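Local coordinates for folylpolyglutamate synthase protein FOLC (Mycobacterium tuberculosis, PDB 2VOS), which probably adds L-glutamate to dihydropteroate and, in successive rounds, to tetrahydrofolate, splitting ATP to ADP and phosphate in folate biosynthesis, at residues L339-M342 and P346-F349; V348-A353 and G476-L481; S360-T365 and V467-V472; V376-V381 and D441-L446. One frame throughout, in Å; residues are numbered along the deposited sequence.

Contact 1 (L339-M342 and P346-F349); sequences LERM and PTVF
The flat group here is the ring of Phe349, and residues 339-341 meet it from several directions. Leu339 O lies at the edge in the ring plane. Glu340 O and two alkyl groups approach obliquely: Leu339 CD1 is 3.8 Å from Phe349 CD2, and Arg341 CG is 3.4 Å from Phe349 CE2. Phe370 adds an edge-to-face ring. The CG methylene of Arg341 touches the ring; the guanidinium lies beyond, its plane 44° from that of Phe349. Arg341 CD passes 3.9 Å from Thr347 CG2, and the bend at chi3 (-47°) then turns NE and the guanidinium off the line of the chain, where NH1 donates to a water 2.7 Å away. The same water lies 2.6 Å from Thr347 OG1 and so bridges the two strands at an exposed spot.

The backbones pair in antiparallel fashion. Arg341 and Phe349 form a non-hydrogen-bonded pair with CA atoms 4.4 Å apart, and the next bond, Met342 N to Val348 O, is 2.7 Å long with 161° at the hydrogen. Met342, a selenomethionine, also packs its CB on Val348 CG1 at 4.2 Å. Leu339 and Glu340 both face Ile350, and Leu339 has left-handed backbone angles, which together define a G1 beta bulge. The bulge lies at the open end of the beta hairpin of strands 340-343 and 347-350, at one margin of the mixed sheet in the glutamate ligase domain, beside the ADP site.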
loop_
_atom_site.group_PDB
_atom_site.type_symbol
_atom_site.label_atom_id
_atom_site.label_comp_id
_atom_site.label_asym_id
_atom_site.label_seq_id
_atom_site.Cartn_x
_atom_site.Cartn_y
_atom_site.Cartn_z
ATOM N N LEU A 339 3.745 -9.929 -2.475
ATOM C CA LEU A 339 4.433 -11.086 -3.003
ATOM C C LEU A 339 5.554 -11.523 -2.071
ATOM O O LEU A 339 6.731 -11.637 -2.474
ATOM C CB LEU A 339 5.009 -10.750 -4.366
ATOM C CG LEU A 339 4.657 -11.512 -5.661
ATOM C CD1 LEU A 339 3.879 -12.775 -5.536
ATOM C CD2 LEU A 339 4.141 -10.511 -6.688
ATOM N N GLU A 340 5.200 -11.718 -0.806
ATOM C CA GLU A 340 6.182 -12.017 0.203
ATOM C C GLU A 340 6.135 -13.531 0.475
ATOM O O GLU A 340 5.073 -14.093 0.731
ATOM C CB GLU A 340 5.875 -11.240 1.501
ATOM C CG GLU A 340 6.967 -11.405 2.566
ATOM C CD GLU A 340 6.592 -10.739 3.877
ATOM O OE1 GLU A 340 5.402 -10.367 4.027
ATOM O OE2 GLU A 340 7.455 -10.632 4.777
ATOM N N ARG A 341 7.281 -14.178 0.455
ATOM C CA ARG A 341 7.352 -15.626 0.674
ATOM C C ARG A 341 7.415 -15.939 2.134
ATOM O O ARG A 341 8.326 -15.441 2.832
ATOM C CB ARG A 341 8.647 -16.143 0.077
ATOM C CG ARG A 341 8.532 -16.580 -1.345
ATOM C CD ARG A 341 9.657 -17.610 -1.715
ATOM N NE ARG A 341 11.018 -17.226 -1.284
ATOM C CZ ARG A 341 12.052 -18.071 -1.210
ATOM N NH1 ARG A 341 11.914 -19.360 -1.597
ATOM N NH2 ARG A 341 13.233 -17.641 -0.777
HETATM N N MSE A 342 6.474 -16.771 2.591
HETATM C CA MSE A 342 6.424 -17.203 3.986
HETATM C C MSE A 342 7.290 -18.440 4.216
HETATM O O MSE A 342 7.757 -18.650 5.352
HETATM C CB MSE A 342 4.983 -17.577 4.432
HETATM C CG MSE A 342 3.982 -16.427 4.412
HETATM SE SE MSE A 342 4.416 -15.094 5.722
HETATM C CE MSE A 342 5.503 -13.927 4.574
ATOM N N PRO A 346 6.429 -26.512 0.601
ATOM C CA PRO A 346 6.020 -25.842 -0.633
ATOM C C PRO A 346 6.255 -24.340 -0.431
ATOM O O PRO A 346 6.315 -23.882 0.718
ATOM C CB PRO A 346 4.507 -26.105 -0.672
ATOM C CG PRO A 346 4.101 -26.106 0.778
ATOM C CD PRO A 346 5.280 -26.811 1.492
ATOM N N THR A 347 6.379 -23.589 -1.511
ATOM C CA THR A 347 6.391 -22.156 -1.433
ATOM C C THR A 347 4.998 -21.621 -1.079
ATOM O O THR A 347 4.012 -22.041 -1.643
ATOM C CB THR A 347 6.835 -21.554 -2.770
ATOM O OG1 THR A 347 8.179 -22.000 -3.039
ATOM C CG2 THR A 347 6.760 -20.037 -2.700
ATOM N N VAL A 348 4.931 -20.719 -0.115
ATOM C CA VAL A 348 3.691 -20.024 0.216
ATOM C C VAL A 348 4.021 -18.549 0.056
ATOM O O VAL A 348 4.997 -18.029 0.662
ATOM C CB VAL A 348 3.267 -20.255 1.658
ATOM C CG1 VAL A 348 2.036 -19.335 2.015
ATOM C CG2 VAL A 348 2.975 -21.782 1.911
ATOM N N PHE A 349 3.209 -17.890 -0.771
ATOM C CA PHE A 349 3.282 -16.438 -0.897
ATOM C C PHE A 349 2.094 -15.836 -0.237
ATOM O O PHE A 349 1.004 -16.440 -0.250
ATOM C CB PHE A 349 3.144 -16.032 -2.353
ATOM C CG PHE A 349 4.381 -16.237 -3.140
ATOM C CD1 PHE A 349 4.530 -17.368 -3.944
ATOM C CD2 PHE A 349 5.376 -15.299 -3.116
ATOM C CE1 PHE A 349 5.682 -17.521 -4.694
ATOM C CE2 PHE A 349 6.544 -15.480 -3.881
ATOM C CZ PHE A 349 6.648 -16.581 -4.675
HETATM O O HOH W 1 10.282 -20.589 -3.434
#

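Contact 2 (V348-A353 and G476-L481). With ADP (adenosine-5'-diphosphate), chain B.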
loop_
_atom_site.group_PDB
_atom_site.type_symbol
_atom_site.label_atom_id
_atom_site.label_comp_id
_atom_site.label_asym_id
_atom_site.label_seq_id
_atom_site.Cartn_x
_atom_site.Cartn_y
_atom_site.Cartn_z
ATOM N N VAL A 348 4.931 -20.719 -0.115
ATOM C CA VAL A 348 3.691 -20.024 0.216
ATOM C C VAL A 348 4.021 -18.549 0.056
ATOM O O VAL A 348 4.997 -18.029 0.662
ATOM C CB VAL A 348 3.267 -20.255 1.658
ATOM C CG1 VAL A 348 2.036 -19.335 2.015
ATOM C CG2 VAL A 348 2.975 -21.782 1.911
ATOM N N PHE A 349 3.209 -17.890 -0.771
ATOM C CA PHE A 349 3.282 -16.438 -0.897
ATOM C C PHE A 349 2.094 -15.836 -0.237
ATOM O O PHE A 349 1.004 -16.440 -0.250
ATOM C CB PHE A 349 3.144 -16.032 -2.353
ATOM C CG PHE A 349 4.381 -16.237 -3.140
ATOM C CD1 PHE A 349 4.530 -17.368 -3.944
ATOM C CD2 PHE A 349 5.376 -15.299 -3.116
ATOM C CE1 PHE A 349 5.682 -17.521 -4.694
ATOM C CE2 PHE A 349 6.544 -15.480 -3.881
ATOM C CZ PHE A 349 6.648 -16.581 -4.675
ATOM N N ILE A 350 2.262 -14.620 0.267
ATOM C CA ILE A 350 1.107 -13.833 0.601
ATOM C C ILE A 350 1.204 -12.581 -0.248
ATOM O O ILE A 350 2.320 -12.069 -0.489
ATOM C CB ILE A 350 1.059 -13.432 2.115
ATOM C CG1 ILE A 350 2.319 -12.583 2.507
ATOM C CG2 ILE A 350 0.802 -14.690 3.012
ATOM C CD1 ILE A 350 2.284 -12.029 4.000
ATOM N N ASP A 351 0.043 -12.074 -0.668
ATOM C CA ASP A 351 -0.033 -10.898 -1.489
ATOM C C ASP A 351 -1.347 -10.164 -1.253
ATOM O O ASP A 351 -2.435 -10.768 -1.291
ATOM C CB ASP A 351 0.158 -11.224 -2.971
ATOM C CG ASP A 351 0.391 -9.938 -3.800
ATOM O OD1 ASP A 351 1.490 -9.380 -3.830
ATOM O OD2 ASP A 351 -0.551 -9.414 -4.344
ATOM N N ALA A 352 -1.261 -8.852 -1.028
ATOM C CA ALA A 352 -2.401 -8.024 -0.709
ATOM C C ALA A 352 -3.296 -7.712 -1.946
ATOM O O ALA A 352 -4.285 -6.968 -1.789
ATOM C CB ALA A 352 -1.919 -6.691 -0.103
ATOM N N ALA A 353 -2.972 -8.231 -3.136
ATOM C CA ALA A 353 -3.742 -7.875 -4.335
ATOM C C ALA A 353 -5.245 -7.901 -4.062
ATOM O O ALA A 353 -5.782 -8.883 -3.562
ATOM C CB ALA A 353 -3.414 -8.806 -5.487
ATOM N N GLY A 476 -2.649 -10.084 5.569
ATOM C CA GLY A 476 -2.261 -9.771 6.922
ATOM C C GLY A 476 -2.573 -10.882 7.896
ATOM O O GLY A 476 -1.698 -11.250 8.725
ATOM N N ALA A 477 -3.771 -11.479 7.783
ATOM C CA ALA A 477 -4.124 -12.590 8.711
ATOM C C ALA A 477 -3.194 -13.774 8.526
ATOM O O ALA A 477 -2.759 -14.400 9.469
ATOM C CB ALA A 477 -5.615 -13.052 8.547
ATOM N N ALA A 478 -2.881 -14.075 7.281
ATOM C CA ALA A 478 -1.957 -15.137 6.949
ATOM C C ALA A 478 -0.564 -14.813 7.487
ATOM O O ALA A 478 0.113 -15.721 7.995
ATOM C CB ALA A 478 -1.927 -15.365 5.397
ATOM N N ARG A 479 -0.127 -13.549 7.410
ATOM C CA ARG A 479 1.175 -13.215 7.864
ATOM C C ARG A 479 1.295 -13.530 9.395
ATOM O O ARG A 479 2.343 -14.018 9.895
ATOM C CB ARG A 479 1.493 -11.740 7.538
ATOM C CG ARG A 479 3.006 -11.434 7.617
ATOM C CD ARG A 479 3.351 -10.045 6.945
ATOM N NE ARG A 479 4.789 -9.948 6.687
ATOM C CZ ARG A 479 5.696 -9.592 7.586
ATOM N NH1 ARG A 479 5.336 -9.267 8.825
ATOM N NH2 ARG A 479 6.989 -9.581 7.250
ATOM N N THR A 480 0.236 -13.231 10.145
ATOM C CA THR A 480 0.173 -13.518 11.568
ATOM C C THR A 480 0.129 -15.050 11.831
ATOM O O THR A 480 0.802 -15.548 12.726
ATOM C CB THR A 480 -1.060 -12.821 12.150
ATOM O OG1 THR A 480 -0.857 -11.394 12.144
ATOM C CG2 THR A 480 -1.364 -13.312 13.577
ATOM N N LEU A 481 -0.643 -15.800 11.057
ATOM C CA LEU A 481 -0.613 -17.257 11.131
ATOM C C LEU A 481 0.799 -17.836 10.953
ATOM O O LEU A 481 1.156 -18.827 11.602
ATOM C CB LEU A 481 -1.553 -17.893 10.101
ATOM C CG LEU A 481 -3.053 -17.660 10.371
ATOM C CD1 LEU A 481 -3.906 -18.300 9.244
ATOM C CD2 LEU A 481 -3.466 -18.177 11.811
HETATM P PB ADP B . -1.467 0.484 -2.280
HETATM O O1B ADP B . -0.825 1.037 -1.035
HETATM O O2B ADP B . -2.718 -0.301 -1.998
HETATM O O3B ADP B . -1.603 1.430 -3.435
HETATM P PA ADP B . 0.633 -1.609 -2.264
HETATM O O1A ADP B . 0.140 -1.991 -0.876
HETATM O O2A ADP B . 2.089 -1.382 -2.636
HETATM O O3A ADP B . -0.397 -0.538 -2.954
HETATM O "O5'" ADP B . 0.239 -2.920 -3.140
HETATM C "C5'" ADP B . -1.007 -3.626 -3.048
HETATM C "C4'" ADP B . -0.932 -4.739 -4.116
HETATM O "O4'" ADP B . -0.895 -4.124 -5.433
HETATM C "C3'" ADP B . 0.370 -5.538 -4.105
HETATM O "O3'" ADP B . 0.207 -6.767 -3.427
HETATM C "C2'" ADP B . 0.707 -5.917 -5.520
HETATM O "O2'" ADP B . -0.173 -7.038 -5.878
HETATM C "C1'" ADP B . 0.072 -4.786 -6.286
HETATM N N9 ADP B . 0.973 -3.677 -6.715
HETATM C C8 ADP B . 1.839 -2.883 -6.000
HETATM N N7 ADP B . 2.401 -1.952 -6.828
HETATM C C5 ADP B . 1.798 -2.089 -8.045
HETATM C C6 ADP B . 1.873 -1.427 -9.352
HETATM N N6 ADP B . 2.714 -0.391 -9.555
HETATM N N1 ADP B . 1.113 -1.939 -10.327
HETATM C C2 ADP B . 0.288 -3.013 -10.222
HETATM N N3 ADP B . 0.132 -3.669 -9.042
HETATM C C4 ADP B . 0.879 -3.237 -7.973
#
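Apolar contact between the two segments rests on Ile350, which presses two branches against the helix. Its CG2 meets Ala478 CB at 3.7 Å, while CD1 reaches Arg479 CB at 3.6 Å and sits nearly as close to CG and CD of the same chain. Ile350 holds CG1 between the backbone N and the carbonyl carbon (chi1 60°), the crowded position, and this sends CD1 across the extended arginine at about a right angle. The methyl group also lies near the plane of the guanidinium, at its edge.

Charged and polar bonds take over at the head of Arg479. NH2 forms a salt bridge with Glu340 OE2, and NH1 donates to Gln102 OE1 and Asp485 O.

Hydrogen bonds to the nucleotide belong to Asp351, one residue beyond Ile350. Its OD2 accepts from ADP O2' at 2.9 Å and from Ala353 N at 3.0 Å; the latter bond closes an Asx turn and arrives 46° out of the carboxylate plane. ADP O3' lies 2.9 Å from both Asp351 OD1 and Asp351 OD2, in weak contacts. Leu339 N donates to OD1 as well.

Neither segment hydrogen-bonds to the other, so hydrophobic contact alone joins strand and helix here. The chemistry is thus divided: Ile350 seats the strand on the helix, and Asp351, positioned by two backbone N-H groups, reads the ribose hydroxyls of ADP.

Contact 3 (S360-T365 and V467-V472)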
loop_
_atom_site.group_PDB
_atom_site.type_symbol
_atom_site.label_atom_id
_atom_site.label_comp_id
_atom_site.label_asym_id
_atom_site.label_seq_id
_atom_site.Cartn_x
_atom_site.Cartn_y
_atom_site.Cartn_z
ATOM N N SER A 360 -3.480 -8.946 -11.673
ATOM C CA SER A 360 -2.707 -9.098 -12.887
ATOM C C SER A 360 -1.171 -9.003 -12.650
ATOM O O SER A 360 -0.409 -9.819 -13.202
ATOM C CB SER A 360 -3.219 -8.120 -13.953
ATOM O OG SER A 360 -2.299 -8.093 -15.005
ATOM N N ALA A 361 -0.720 -8.058 -11.789
ATOM C CA ALA A 361 0.737 -7.929 -11.507
ATOM C C ALA A 361 1.228 -9.195 -10.790
ATOM O O ALA A 361 2.288 -9.751 -11.130
ATOM C CB ALA A 361 1.012 -6.711 -10.671
ATOM N N LEU A 362 0.419 -9.656 -9.832
ATOM C CA LEU A 362 0.676 -10.881 -9.135
ATOM C C LEU A 362 0.774 -12.090 -10.104
ATOM O O LEU A 362 1.734 -12.885 -10.017
ATOM C CB LEU A 362 -0.426 -11.111 -8.077
ATOM C CG LEU A 362 -0.465 -12.433 -7.332
ATOM C CD1 LEU A 362 0.913 -12.784 -6.634
ATOM C CD2 LEU A 362 -1.644 -12.465 -6.269
ATOM N N ALA A 363 -0.189 -12.228 -11.032
ATOM C CA ALA A 363 -0.220 -13.402 -11.927
ATOM C C ALA A 363 1.009 -13.338 -12.853
ATOM O O ALA A 363 1.695 -14.352 -13.068
ATOM C CB ALA A 363 -1.533 -13.413 -12.775
ATOM N N GLN A 364 1.305 -12.151 -13.395
ATOM C CA GLN A 364 2.434 -12.042 -14.302
ATOM C C GLN A 364 3.760 -12.391 -13.598
ATOM O O GLN A 364 4.645 -13.024 -14.214
ATOM C CB GLN A 364 2.557 -10.647 -14.852
ATOM C CG GLN A 364 1.543 -10.356 -15.942
ATOM C CD GLN A 364 1.686 -8.928 -16.399
ATOM O OE1 GLN A 364 2.667 -8.595 -17.072
ATOM N NE2 GLN A 364 0.754 -8.058 -15.988
ATOM N N THR A 365 3.901 -11.931 -12.355
ATOM C CA THR A 365 5.110 -12.191 -11.571
ATOM C C THR A 365 5.276 -13.701 -11.304
ATOM O O THR A 365 6.384 -14.269 -11.457
ATOM C CB THR A 365 5.058 -11.431 -10.242
ATOM O OG1 THR A 365 4.868 -10.035 -10.511
ATOM C CG2 THR A 365 6.410 -11.587 -9.436
ATOM N N VAL A 467 -0.728 -19.521 -2.935
ATOM C CA VAL A 467 -0.692 -18.074 -2.988
ATOM C C VAL A 467 -1.932 -17.549 -2.292
ATOM O O VAL A 467 -3.088 -17.830 -2.684
ATOM C CB VAL A 467 -0.688 -17.588 -4.431
ATOM C CG1 VAL A 467 -0.674 -16.061 -4.441
ATOM C CG2 VAL A 467 0.539 -18.154 -5.151
ATOM N N ILE A 468 -1.690 -16.864 -1.179
ATOM C CA ILE A 468 -2.783 -16.394 -0.337
ATOM C C ILE A 468 -2.991 -14.906 -0.662
ATOM O O ILE A 468 -2.099 -14.071 -0.418
ATOM C CB ILE A 468 -2.378 -16.560 1.162
ATOM C CG1 ILE A 468 -1.997 -18.036 1.396
ATOM C CG2 ILE A 468 -3.449 -15.963 2.142
ATOM C CD1 ILE A 468 -1.202 -18.283 2.700
ATOM N N THR A 469 -4.183 -14.544 -1.154
ATOM C CA THR A 469 -4.339 -13.191 -1.688
ATOM C C THR A 469 -5.823 -12.763 -1.688
ATOM O O THR A 469 -6.711 -13.502 -1.177
ATOM C CB THR A 469 -3.732 -13.152 -3.125
ATOM O OG1 THR A 469 -3.670 -11.820 -3.598
ATOM C CG2 THR A 469 -4.604 -13.998 -4.166
ATOM N N GLY A 470 -6.096 -11.570 -2.233
ATOM C CA GLY A 470 -7.502 -11.175 -2.461
ATOM C C GLY A 470 -7.851 -9.929 -1.662
ATOM O O GLY A 470 -8.808 -9.186 -2.013
ATOM N N SER A 471 -7.066 -9.673 -0.610
ATOM C CA SER A 471 -7.315 -8.568 0.280
ATOM C C SER A 471 -6.074 -8.305 1.119
ATOM O O SER A 471 -5.277 -9.211 1.401
ATOM C CB SER A 471 -8.522 -8.920 1.164
ATOM O OG SER A 471 -8.738 -7.969 2.173
ATOM N N VAL A 472 -5.926 -7.069 1.570
ATOM C CA VAL A 472 -4.951 -6.762 2.619
ATOM C C VAL A 472 -5.172 -7.604 3.873
ATOM O O VAL A 472 -4.228 -8.122 4.487
ATOM C CB VAL A 472 -5.031 -5.246 3.015
ATOM C CG1 VAL A 472 -4.041 -4.955 4.131
ATOM C CG2 VAL A 472 -4.698 -4.407 1.782
#
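Leu362 meets Thr469 tip to tip, and its CD2 methyl alone makes the tight part of this contact. It stands 3.4 Å from Thr469 OG1, with Thr469 CB at 3.8 Å and CG2 at 3.9 Å. Val467 CG1 touches the same methyl more lightly, at 4.1 Å. With CG anti to the backbone N (chi1 172°), Leu362 reaches straight from the helix across a gap of 9.3 Å between its CA and that of Thr469. The threonine hydroxyl is not left to the methyl: it is hydrogen-bonded to Asp351 O.

Away from this buried point the segments separate, and the helix satisfies itself. On the exposed flank Gln364 NE2 folds back to Ser360 OG at 3.2 Å, with the partner near its amide plane. Thr365, buried, donates OG1 to Ala361 O at 2.7 Å; that oxygen also accepts Thr365 N, from the opposite face of its plane.

Only 104 Å² is buried in all, Leu362 being the one helix residue that touches the strand. Helix 356-368 joins strand 347-350 to the parallel strand 374-379 and passes over strand 464-469 between them: a beta-alpha-beta crossover of the Rossmann-like glutamate ligase domain, with Ala361 touching ADP.

Contact 4 (V376-V381 and D441-L446)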
loop_
_atom_site.group_PDB
_atom_site.type_symbol
_atom_site.label_atom_id
_atom_site.label_comp_id
_atom_site.label_asym_id
_atom_site.label_seq_id
_atom_site.Cartn_x
_atom_site.Cartn_y
_atom_site.Cartn_z
ATOM N N VAL A 376 -1.894 -23.287 -6.063
ATOM C CA VAL A 376 -3.263 -23.207 -5.540
ATOM C C VAL A 376 -3.489 -21.833 -4.904
ATOM O O VAL A 376 -2.631 -21.369 -4.143
ATOM C CB VAL A 376 -3.481 -24.263 -4.432
ATOM C CG1 VAL A 376 -4.945 -24.177 -3.880
ATOM C CG2 VAL A 376 -3.190 -25.652 -4.984
ATOM N N GLY A 377 -4.581 -21.146 -5.229
ATOM C CA GLY A 377 -4.779 -19.832 -4.641
ATOM C C GLY A 377 -5.610 -20.040 -3.377
ATOM O O GLY A 377 -6.398 -21.000 -3.321
ATOM N N VAL A 378 -5.460 -19.171 -2.366
ATOM C CA VAL A 378 -6.324 -19.208 -1.190
ATOM C C VAL A 378 -6.785 -17.801 -1.213
ATOM O O VAL A 378 -5.954 -16.854 -1.183
ATOM C CB VAL A 378 -5.571 -19.536 0.148
ATOM C CG1 VAL A 378 -6.409 -19.210 1.450
ATOM C CG2 VAL A 378 -5.161 -21.010 0.186
ATOM N N LEU A 379 -8.114 -17.640 -1.290
ATOM C CA LEU A 379 -8.665 -16.346 -1.609
ATOM C C LEU A 379 -9.788 -15.893 -0.679
ATOM O O LEU A 379 -10.717 -16.656 -0.393
ATOM C CB LEU A 379 -9.198 -16.441 -3.060
ATOM C CG LEU A 379 -9.655 -15.164 -3.759
ATOM C CD1 LEU A 379 -8.480 -14.377 -4.292
ATOM C CD2 LEU A 379 -10.614 -15.564 -4.919
ATOM N N SER A 380 -9.722 -14.661 -0.220
ATOM C CA SER A 380 -10.860 -13.987 0.379
ATOM C C SER A 380 -10.782 -12.515 -0.028
ATOM O O SER A 380 -9.705 -11.858 0.015
ATOM C CB SER A 380 -10.828 -14.093 1.911
ATOM O OG SER A 380 -11.802 -13.250 2.509
ATOM N N VAL A 381 -11.939 -11.981 -0.409
ATOM C CA VAL A 381 -11.975 -10.681 -1.054
ATOM C C VAL A 381 -13.034 -9.851 -0.385
ATOM O O VAL A 381 -14.090 -10.371 -0.004
ATOM C CB VAL A 381 -12.272 -10.811 -2.593
ATOM C CG1 VAL A 381 -12.315 -9.443 -3.264
ATOM C CG2 VAL A 381 -11.166 -11.657 -3.308
ATOM N N ASP A 441 -4.977 -25.414 4.986
ATOM C CA ASP A 441 -4.801 -26.844 5.136
ATOM C C ASP A 441 -5.324 -27.503 3.859
ATOM O O ASP A 441 -4.739 -28.462 3.371
ATOM C CB ASP A 441 -5.545 -27.397 6.394
ATOM C CG ASP A 441 -4.804 -27.091 7.738
ATOM O OD1 ASP A 441 -3.652 -26.564 7.749
ATOM O OD2 ASP A 441 -5.395 -27.365 8.801
ATOM N N VAL A 442 -6.454 -27.020 3.345
ATOM C CA VAL A 442 -6.969 -27.554 2.091
ATOM C C VAL A 442 -5.926 -27.380 0.976
ATOM O O VAL A 442 -5.603 -28.363 0.270
ATOM C CB VAL A 442 -8.355 -26.973 1.711
ATOM C CG1 VAL A 442 -8.816 -27.480 0.338
ATOM C CG2 VAL A 442 -9.412 -27.386 2.761
ATOM N N ALA A 443 -5.367 -26.163 0.823
ATOM C CA ALA A 443 -4.403 -25.899 -0.240
ATOM C C ALA A 443 -3.243 -26.844 -0.070
ATOM O O ALA A 443 -2.654 -27.329 -1.044
ATOM C CB ALA A 443 -3.900 -24.426 -0.220
ATOM N N THR A 444 -2.885 -27.108 1.174
ATOM C CA THR A 444 -1.706 -27.892 1.421
ATOM C C THR A 444 -1.936 -29.317 0.940
ATOM O O THR A 444 -1.047 -29.918 0.362
ATOM C CB THR A 444 -1.313 -27.905 2.921
ATOM O OG1 THR A 444 -1.016 -26.559 3.321
ATOM C CG2 THR A 444 -0.086 -28.874 3.169
ATOM N N SER A 445 -3.117 -29.859 1.179
ATOM C CA SER A 445 -3.344 -31.212 0.741
ATOM C C SER A 445 -3.413 -31.247 -0.808
ATOM O O SER A 445 -2.979 -32.204 -1.418
ATOM C CB SER A 445 -4.550 -31.856 1.446
ATOM O OG SER A 445 -5.753 -31.255 1.020
ATOM N N LEU A 446 -3.885 -30.181 -1.442
ATOM C CA LEU A 446 -3.899 -30.164 -2.899
ATOM C C LEU A 446 -2.463 -30.154 -3.454
ATOM O O LEU A 446 -2.116 -30.842 -4.399
ATOM C CB LEU A 446 -4.694 -28.959 -3.407
ATOM C CG LEU A 446 -6.198 -28.895 -3.130
ATOM C CD1 LEU A 446 -6.802 -27.570 -3.652
ATOM C CD2 LEU A 446 -6.932 -30.094 -3.733
#
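Strand 376-379 and helix 441-446 run almost antiparallel, their directions 174° apart and their axes 8.8 Å at closest, with the Val376 and Ala443 CA atoms only 6.1 Å from each other. The small side chain of Ala443 is consistent with that close approach: its CB lies between two valines of the strand, 3.8 Å from Val376 CG1 and 3.7 Å from Val378 CG2. Val376 and Val378 are two residues apart and therefore point to the same face of the sheet.

One turn along the helix, Leu446 crosses Val376 at about a right angle, placing CD1 3.9 Å from Val376 CG1 and CB 4.0 Å from Val376 CG2. With CG1 anti to its backbone N (chi1 -180°), Val376 offers one methyl to each part of the leucine. No hydrogen bond links the segments. On the exposed flank of the helix Ser445 OG donates to Val442 O at 3.0 Å, tilted 20° from the carbonyl plane, and Leu446 N donates to the same oxygen.

Val376 and Val378 are backbone-bonded to Val467 on one flank, while Gly377 pairs with Val402 on the other. Helix 436-451 lies over these three parallel strands, with Ala443 also touching Ile466 and Val442 reaching Val402.

In the fold
All four contacts use one mixed sheet. Contacts 1 and 2 share strand 347-350, their centres 8 Å apart, and also touch where Met342 CE packs 3.8 Å from Ile350 CD1. Contact 3 meets that shared strand through Phe349 O and Ile468 N, 2.9 Å apart, and meets contact 4 through Val467 O and Val378 N, 2.7 Å apart. The helices of contacts 2 and 4 cover the face holding Ile466 and Ile468; that of contact 3 covers the opposite one. Asp351, in contact 2, hydrogen-bonds to ADP, and the side chain of Leu362 lies about 5 Å from the nucleotide. Contact 4 is more remote: Val378 is about 11 Å from Asp351, side chain to side chain.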